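Local coordinates for protein geranyltranstransferase (Stenotrophomonas maltophilia, PDB 7LBJ) that probably builds isoprenoid chains by condensing an allylic diphosphate with isopentenyl diphosphate, with magnesium as cofactor, at residues R19-E23 with L49-R54; I191-V195 with D213-L219. All blocks are in the same frame, centred on the assembly; numbering follows the deposited sequence. Where two conformers were deposited one is given.

Contact 1 (R19-E23 with L49-R54); sequences RDRIE and LGGGKR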
ATOM      1  N   ARG A  19     -15.674 -12.020 -15.085  1.00 16.85           N
ATOM      2  CA  ARG A  19     -14.269 -12.356 -15.322  1.00 16.96           C
ATOM      3  C   ARG A  19     -13.724 -11.647 -16.559  1.00 19.69           C
ATOM      4  O   ARG A  19     -12.575 -11.185 -16.561  1.00 20.00           O
ATOM      5  CB  ARG A  19     -14.100 -13.868 -15.445  1.00 17.49           C
ATOM      6  CG  ARG A  19     -14.084 -14.583 -14.083  1.00 15.53           C
ATOM      7  CD  ARG A  19     -14.221 -16.104 -14.182  1.00 20.41           C
ATOM      8  NE  ARG A  19     -14.083 -16.718 -12.860  1.00 19.03           N
ATOM      9  CZ  ARG A  19     -14.638 -17.864 -12.499  1.00 17.98           C
ATOM     10  NH1 ARG A  19     -15.407 -18.559 -13.333  1.00 22.56           N
ATOM     11  NH2 ARG A  19     -14.437 -18.319 -11.263  1.00 19.91           N
ATOM     12  N   ASP A  20     -14.523 -11.560 -17.623  1.00 17.58           N
ATOM     13  CA  ASP A  20     -14.101 -10.777 -18.784  1.00 17.26           C
ATOM     14  C   ASP A  20     -14.004  -9.302 -18.437  1.00 19.02           C
ATOM     15  O   ASP A  20     -13.064  -8.618 -18.855  1.00 17.59           O
ATOM     16  CB  ASP A  20     -15.076 -10.969 -19.942  1.00 19.94           C
ATOM     17  CG  ASP A  20     -15.007 -12.357 -20.526  1.00 27.02           C
ATOM     18  OD1 ASP A  20     -13.969 -13.025 -20.321  1.00 27.98           O
ATOM     19  OD2 ASP A  20     -15.977 -12.763 -21.211  1.00 31.31           O
ATOM     20  N   ARG A  21     -14.979  -8.799 -17.682  1.00 16.91           N
ATOM     21  CA  ARG A  21     -15.009  -7.388 -17.328  1.00 19.46           C
ATOM     22  C   ARG A  21     -13.780  -7.008 -16.511  1.00 18.64           C
ATOM     23  O   ARG A  21     -13.128  -5.993 -16.791  1.00 18.04           O
ATOM     24  CB  ARG A  21     -16.296  -7.080 -16.557  1.00 20.46           C
ATOM     25  CG  ARG A  21     -16.399  -5.642 -16.141  1.00 23.41           C
ATOM     26  CD  ARG A  21     -17.749  -5.285 -15.548  1.00 19.71           C
ATOM     27  NE  ARG A  21     -17.833  -3.834 -15.428  1.00 19.68           N
ATOM     28  CZ  ARG A  21     -18.361  -3.039 -16.343  1.00 27.07           C
ATOM     29  NH1 ARG A  21     -18.936  -3.531 -17.435  1.00 26.65           N
ATOM     30  NH2 ARG A  21     -18.297  -1.718 -16.171  1.00 23.39           N
ATOM     31  N   ILE A  22     -13.446  -7.810 -15.492  1.00 15.18           N
ATOM     32  CA  ILE A  22     -12.313  -7.440 -14.640  1.00 17.00           C
ATOM     33  C   ILE A  22     -10.990  -7.551 -15.405  1.00 15.71           C
ATOM     34  O   ILE A  22     -10.068  -6.744 -15.190  1.00 15.57           O
ATOM     35  CB  ILE A  22     -12.326  -8.258 -13.325  1.00 15.15           C
ATOM     36  CG1 ILE A  22     -11.554  -7.511 -12.211  1.00 16.16           C
ATOM     37  CG2 ILE A  22     -11.751  -9.667 -13.497  1.00 15.77           C
ATOM     38  CD1 ILE A  22     -12.233  -6.227 -11.758  1.00 16.19           C
ATOM     39  N   GLU A  23     -10.881  -8.503 -16.336  1.00 15.74           N
ATOM     40  CA  GLU A  23      -9.695  -8.568 -17.184  1.00 13.67           C
ATOM     41  C   GLU A  23      -9.519  -7.277 -17.981  1.00 18.64           C
ATOM     42  O   GLU A  23      -8.415  -6.712 -18.046  1.00 18.52           O
ATOM     43  CB  GLU A  23      -9.793  -9.766 -18.123  1.00 16.25           C
ATOM     44  CG  GLU A  23      -8.485 -10.116 -18.800  1.00 20.20           C
ATOM     45  CD  GLU A  23      -7.479 -10.729 -17.839  1.00 19.49           C
ATOM     46  OE1 GLU A  23      -7.904 -11.364 -16.845  1.00 18.82           O
ATOM     47  OE2 GLU A  23      -6.262 -10.572 -18.084  1.00 21.06           O
ATOM     48  N   LEU A  49      -2.581  -9.829 -14.759  1.00 16.07           N
ATOM     49  CA  LEU A  49      -3.378 -10.131 -15.939  1.00 18.60           C
ATOM     50  C   LEU A  49      -3.241 -11.608 -16.306  1.00 23.13           C
ATOM     51  O   LEU A  49      -2.347 -12.318 -15.830  1.00 22.87           O
ATOM     52  CB  LEU A  49      -2.981  -9.248 -17.138  1.00 20.18           C
ATOM     53  CG  LEU A  49      -3.100  -7.721 -16.913  1.00 15.33           C
ATOM     54  CD1 LEU A  49      -2.723  -6.904 -18.132  1.00 21.40           C
ATOM     55  CD2 LEU A  49      -4.501  -7.356 -16.437  1.00 17.33           C
ATOM     56  N   GLY A  50      -4.146 -12.064 -17.159  1.00 20.59           N
ATOM     57  CA  GLY A  50      -4.087 -13.418 -17.673  1.00 26.80           C
ATOM     58  C   GLY A  50      -5.074 -14.388 -17.065  1.00 25.62           C
ATOM     59  O   GLY A  50      -4.821 -15.602 -17.104  1.00 27.69           O
ATOM     60  N   GLY A  51      -6.181 -13.902 -16.506  1.00 22.45           N
ATOM     61  CA  GLY A  51      -7.277 -14.775 -16.122  1.00 22.51           C
ATOM     62  C   GLY A  51      -7.218 -15.285 -14.698  1.00 25.48           C
ATOM     63  O   GLY A  51      -6.795 -14.560 -13.796  1.00 26.85           O
ATOM     64  N   GLY A  52      -7.644 -16.528 -14.479  1.00 22.97           N
ATOM     65  CA  GLY A  52      -7.748 -17.058 -13.133  1.00 24.21           C
ATOM     66  C   GLY A  52      -9.159 -16.947 -12.580  1.00 25.63           C
ATOM     67  O   GLY A  52     -10.079 -16.412 -13.211  1.00 23.66           O
ATOM     68  N   LYS A  53      -9.323 -17.473 -11.355  1.00 22.55           N
ATOM     69  CA  LYS A  53     -10.661 -17.582 -10.774  1.00 21.46           C
ATOM     70  C   LYS A  53     -11.289 -16.221 -10.516  1.00 17.12           C
ATOM     71  O   LYS A  53     -12.516 -16.102 -10.598  1.00 18.01           O
ATOM     72  CB  LYS A  53     -10.637 -18.385  -9.466  1.00 21.23           C
ATOM     73  CG  LYS A  53     -10.226 -19.842  -9.587  1.00 27.15           C
ATOM     74  CD  LYS A  53      -9.986 -20.422  -8.183  1.00 38.07           C
ATOM     75  CE  LYS A  53      -9.396 -21.817  -8.227  1.00 47.45           C
ATOM     76  NZ  LYS A  53     -10.459 -22.842  -8.374  1.00 59.14           N
ATOM     77  N   ARG A  54     -10.478 -15.200 -10.180  1.00 17.35           N
ATOM     78  CA  ARG A  54     -10.960 -13.854  -9.831  1.00 15.15           C
ATOM     79  C   ARG A  54     -12.001 -13.915  -8.710  1.00 16.12           C
ATOM     80  O   ARG A  54     -13.016 -13.217  -8.734  1.00 13.93           O
ATOM     81  CB  ARG A  54     -11.535 -13.123 -11.055  1.00 15.69           C
ATOM     82  CG  ARG A  54     -10.608 -13.038 -12.259  1.00 16.00           C
ATOM     83  CD  ARG A  54      -9.321 -12.264 -11.944  1.00 15.33           C
ATOM     84  NE  ARG A  54      -8.618 -11.881 -13.173  1.00 15.96           N
ATOM     85  CZ  ARG A  54      -7.370 -11.437 -13.199  1.00 18.86           C
ATOM     86  NH1 ARG A  54      -6.659 -11.305 -12.081  1.00 16.33           N
ATOM     87  NH2 ARG A  54      -6.817 -11.124 -14.369  1.00 16.72           N
TER
HETATM   88  O   HOH W   1     -10.148 -12.337 -15.661  1.00 16.32           O
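Glu23 anchors the loop 49-54 to the helix 11-29. The p turn at its chi2 brings both carboxylate oxygens to the loop. Glu23 OE2 accepts a hydrogen bond from Gly50 N (2.7 Å). Glu23 OE1 makes a salt bridge to Arg54 NH2 (2.7 Å) and takes a weak bond from Gly51 N (3.1 Å). One turn earlier, the extended m,t,t chain of Arg19 brings its guanidinium to the Lys53 carbonyl. Arg19 NE and Arg19 NH2 both donate to Lys53 O, at 2.8 and 3.0 Å. Arg54 runs m,m,t, and Arg54 CG rests on Ile22 CG2 (3.8 Å). A water joins Arg19 O, Glu23 OE1 and Arg54 NE. Arg54 NH1 forms a salt bridge with Glu82. The CA-to-CB bond of Lys53 points away from the helix, and its NZ hydrogen-bonds to His300 O. Gly50, Gly51 and Gly52 all have positive phi, at angles where a CB would clash with the preceding carbonyl. This loop carries the Gly-Gly-Lys-Arg motif of polyprenyl synthases, which in relatives lies in the isopentenyl diphosphate site.

Contact 2 (I191-V195 with D213-L219); sequences IRAAV and DSFADAL. With EDO (1,2-ethanediol), chain F.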
ATOM      1  N   ILE A 191     -11.199 -11.511   1.927  1.00 10.73           N
ATOM      2  CA  ILE A 191     -12.435 -12.072   1.397  1.00 12.79           C
ATOM      3  C   ILE A 191     -13.649 -11.378   2.005  1.00 13.56           C
ATOM      4  O   ILE A 191     -14.613 -11.050   1.292  1.00 13.23           O
ATOM      5  CB  ILE A 191     -12.444 -13.594   1.618  1.00 12.38           C
ATOM      6  CG1 ILE A 191     -11.569 -14.236   0.534  1.00 13.48           C
ATOM      7  CG2 ILE A 191     -13.871 -14.145   1.580  1.00 11.52           C
ATOM      8  CD1 ILE A 191     -11.185 -15.714   0.822  1.00 15.51           C
ATOM      9  N   ARG A 192     -13.628 -11.126   3.322  1.00 11.19           N
ATOM     10  CA  ARG A 192     -14.712 -10.357   3.934  1.00 12.66           C
ATOM     11  C   ARG A 192     -14.734  -8.925   3.414  1.00 12.78           C
ATOM     12  O   ARG A 192     -15.809  -8.351   3.216  1.00 12.37           O
ATOM     13  CB  ARG A 192     -14.592 -10.367   5.457  1.00 13.01           C
ATOM     14  CG  ARG A 192     -14.875 -11.746   6.064  1.00 12.22           C
ATOM     15  CD  ARG A 192     -14.310 -11.824   7.463  1.00 15.11           C
ATOM     16  NE  ARG A 192     -14.985 -10.897   8.371  1.00 17.39           N
ATOM     17  CZ  ARG A 192     -14.663 -10.752   9.648  1.00 28.12           C
ATOM     18  NH1 ARG A 192     -13.658 -11.429  10.185  1.00 22.06           N
ATOM     19  NH2 ARG A 192     -15.363  -9.909  10.406  1.00 25.61           N
ATOM     20  N   ALA A 193     -13.563  -8.328   3.175  1.00 10.84           N
ATOM     21  CA  ALA A 193     -13.551  -6.972   2.618  1.00 11.38           C
ATOM     22  C   ALA A 193     -14.225  -6.930   1.258  1.00 14.05           C
ATOM     23  O   ALA A 193     -14.945  -5.974   0.944  1.00 11.35           O
ATOM     24  CB  ALA A 193     -12.118  -6.435   2.506  1.00 10.84           C
ATOM     25  N   ALA A 194     -13.996  -7.948   0.425  1.00 10.12           N
ATOM     26  CA  ALA A 194     -14.587  -7.932  -0.905  1.00 14.07           C
ATOM     27  C   ALA A 194     -16.105  -7.914  -0.810  1.00 16.29           C
ATOM     28  O   ALA A 194     -16.766  -7.091  -1.453  1.00 14.32           O
ATOM     29  CB  ALA A 194     -14.112  -9.131  -1.725  1.00 12.46           C
ATOM     30  N   VAL A 195     -16.671  -8.779   0.036  1.00 12.83           N
ATOM     31  CA  VAL A 195     -18.126  -8.800   0.198  1.00 15.18           C
ATOM     32  C   VAL A 195     -18.618  -7.485   0.798  1.00 13.17           C
ATOM     33  O   VAL A 195     -19.640  -6.936   0.370  1.00 13.01           O
ATOM     34  CB  VAL A 195     -18.537 -10.011   1.052  1.00 15.47           C
ATOM     35  CG1 VAL A 195     -20.026  -9.910   1.493  1.00 14.97           C
ATOM     36  CG2 VAL A 195     -18.245 -11.315   0.262  1.00  9.93           C
ATOM     37  N   ASP A 213     -21.346 -10.376   6.223  1.00 16.40           N
ATOM     38  CA  ASP A 213     -20.029 -10.629   6.787  1.00 14.66           C
ATOM     39  C   ASP A 213     -19.955 -12.025   7.378  1.00 15.20           C
ATOM     40  O   ASP A 213     -18.922 -12.694   7.270  1.00 15.14           O
ATOM     41  CB  ASP A 213     -19.699  -9.579   7.838  1.00 16.08           C
ATOM     42  CG  ASP A 213     -18.253  -9.644   8.277  1.00 20.42           C
ATOM     43  OD1 ASP A 213     -17.367  -9.548   7.407  1.00 17.02           O
ATOM     44  OD2 ASP A 213     -18.000  -9.786   9.489  1.00 21.20           O
ATOM     45  N   SER A 214     -21.046 -12.490   7.997  1.00 13.18           N
ATOM     46  CA  SER A 214     -21.089 -13.847   8.534  0.55 15.10           C
ATOM     47  C   SER A 214     -20.947 -14.876   7.418  1.00 13.81           C
ATOM     48  O   SER A 214     -20.261 -15.897   7.560  1.00 13.54           O
ATOM     49  CB  SER A 214     -22.409 -14.029   9.288  0.55 17.80           C
ATOM     50  OG  SER A 214     -22.514 -15.288   9.898  0.55 15.77           O
ATOM     51  N   PHE A 215     -21.608 -14.624   6.297  1.00 13.28           N
ATOM     52  CA  PHE A 215     -21.445 -15.489   5.130  1.00 13.78           C
ATOM     53  C   PHE A 215     -19.999 -15.463   4.638  1.00 14.99           C
ATOM     54  O   PHE A 215     -19.390 -16.511   4.369  1.00 14.87           O
ATOM     55  CB  PHE A 215     -22.412 -15.025   4.036  1.00 12.84           C
ATOM     56  CG  PHE A 215     -22.145 -15.622   2.658  1.00 14.07           C
ATOM     57  CD1 PHE A 215     -22.690 -16.844   2.296  1.00 14.40           C
ATOM     58  CD2 PHE A 215     -21.367 -14.941   1.737  1.00 14.64           C
ATOM     59  CE1 PHE A 215     -22.456 -17.379   1.025  1.00 17.52           C
ATOM     60  CE2 PHE A 215     -21.136 -15.458   0.468  1.00 18.02           C
ATOM     61  CZ  PHE A 215     -21.679 -16.683   0.111  1.00 18.77           C
ATOM     62  N   ALA A 216     -19.428 -14.266   4.513  1.00 13.02           N
ATOM     63  CA  ALA A 216     -18.094 -14.138   3.935  1.00 13.64           C
ATOM     64  C   ALA A 216     -17.037 -14.718   4.867  1.00 13.71           C
ATOM     65  O   ALA A 216     -16.006 -15.232   4.409  1.00 13.59           O
ATOM     66  CB  ALA A 216     -17.788 -12.660   3.639  1.00 11.98           C
ATOM     67  N   ASP A 217     -17.257 -14.598   6.173  1.00 13.64           N
ATOM     68  CA  ASP A 217     -16.354 -15.203   7.149  1.00 13.22           C
ATOM     69  C   ASP A 217     -16.298 -16.716   6.943  1.00 18.47           C
ATOM     70  O   ASP A 217     -15.217 -17.307   6.844  1.00 17.28           O
ATOM     71  CB  ASP A 217     -16.844 -14.855   8.556  1.00 15.66           C
ATOM     72  CG  ASP A 217     -15.822 -15.155   9.646  1.00 27.32           C
ATOM     73  OD1 ASP A 217     -14.614 -15.229   9.357  1.00 26.15           O
ATOM     74  OD2 ASP A 217     -16.238 -15.309  10.816  1.00 28.73           O
ATOM     75  N   ALA A 218     -17.467 -17.355   6.856  1.00 13.63           N
ATOM     76  CA  ALA A 218     -17.496 -18.802   6.615  1.00 15.09           C
ATOM     77  C   ALA A 218     -16.868 -19.162   5.275  1.00 14.27           C
ATOM     78  O   ALA A 218     -16.159 -20.176   5.171  1.00 13.95           O
ATOM     79  CB  ALA A 218     -18.931 -19.332   6.693  1.00 13.18           C
ATOM     80  N   LEU A 219     -17.114 -18.351   4.229  1.00 12.79           N
ATOM     81  CA  LEU A 219     -16.573 -18.673   2.910  1.00 16.24           C
ATOM     82  C   LEU A 219     -15.046 -18.668   2.903  1.00 16.64           C
ATOM     83  O   LEU A 219     -14.416 -19.539   2.278  1.00 15.30           O
ATOM     84  CB  LEU A 219     -17.113 -17.694   1.855  1.00 15.36           C
ATOM     85  CG  LEU A 219     -16.817 -18.038   0.395  1.00 19.76           C
ATOM     86  CD1 LEU A 219     -17.979 -17.596  -0.467  1.00 23.64           C
ATOM     87  CD2 LEU A 219     -15.555 -17.348  -0.070  1.00 20.23           C
TER
HETATM   88  C1  EDO F 304     -19.246 -13.296  12.360  1.00 35.84           C
HETATM   89  O1  EDO F 304     -20.403 -13.963  11.816  1.00 27.38           O
HETATM   90  C2  EDO F 304     -18.531 -12.537  11.259  1.00 27.34           C
HETATM   91  O2  EDO F 304     -19.151 -11.247  11.173  1.00 36.72           O
HETATM   92  O   HOH W   2     -18.098  -8.861   4.784  1.00 13.43           O
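This contact is the close crossing of an antiparallel helical hairpin in the all-helical prenyl synthase fold. Helix 176-201 and helix 206-233 follow each other in the chain. At the segments 191-195 and 213-219 their directions differ by 147°, and the axes come within 8.6 Å. Ala216 makes this closeness possible. Ala216 CA is 5.1 Å from Arg192 CA, and the small Ala216 CB sits 3.9 Å from Arg192 CA and 3.7 Å from Val195 CG2. Ile191 extends the apolar seam. Ile191 CG2 meets Leu219 CD2 at 4.0 Å and lies 3.7 Å from Ala216 O.

Toward the surface, the seam becomes polar. Arg192 reaches across to Asp213 and forms a two-pronged salt bridge. Arg192 NE donates to Asp213 OD1 (2.9 Å) and Arg192 NH2 to Asp213 OD2 (2.8 Å), with the carboxylate at the edge of the guanidinium. A p value at chi3 bends the arginine into place. Arg192 CG also packs against Asp217 N at 3.7 Å. The Asp217 carboxylate lies over a guanidinium face, near in charge but not hydrogen-bonded to it. Water 2 links Arg192 O to Asp213 OD1. An ethanediol, probably from the crystallisation liquor, donates from O2 to Asp213 OD2 (2.5 Å).

Helix 55-65 closes one flank, where Leu59 touches Ile191, Ala194 and Val195, and Ser63 OG is hydrogen-bonded to Val195 O. Met274 of helix 260-277 packs on Phe215, Ala218 and Leu219. Helix 286-297 also touches Phe215 and Leu219, and helix 140-154 packs on Ala193.

Overall arrangement
From the N terminus, helix 11-29 comes first. Contact 1 brings the loop before helix 55-65 back onto it, closing a loop of 25 residues that includes helix 38-46. The chain then runs through several helices before contact 2, which closes a shorter loop of 17 residues across the turn between helices 176-201 and 206-233. The two loops are in series and neither encloses the other. The centres of contact 1 and contact 2 lie about 20 Å apart, on opposite sides of the chain's centre. The nearest atoms of contact 1 and contact 2 are about 8 Å apart. Helix 55-65 lies against both contacts, touched by side chains of segment 19-23 and of segment 191-195.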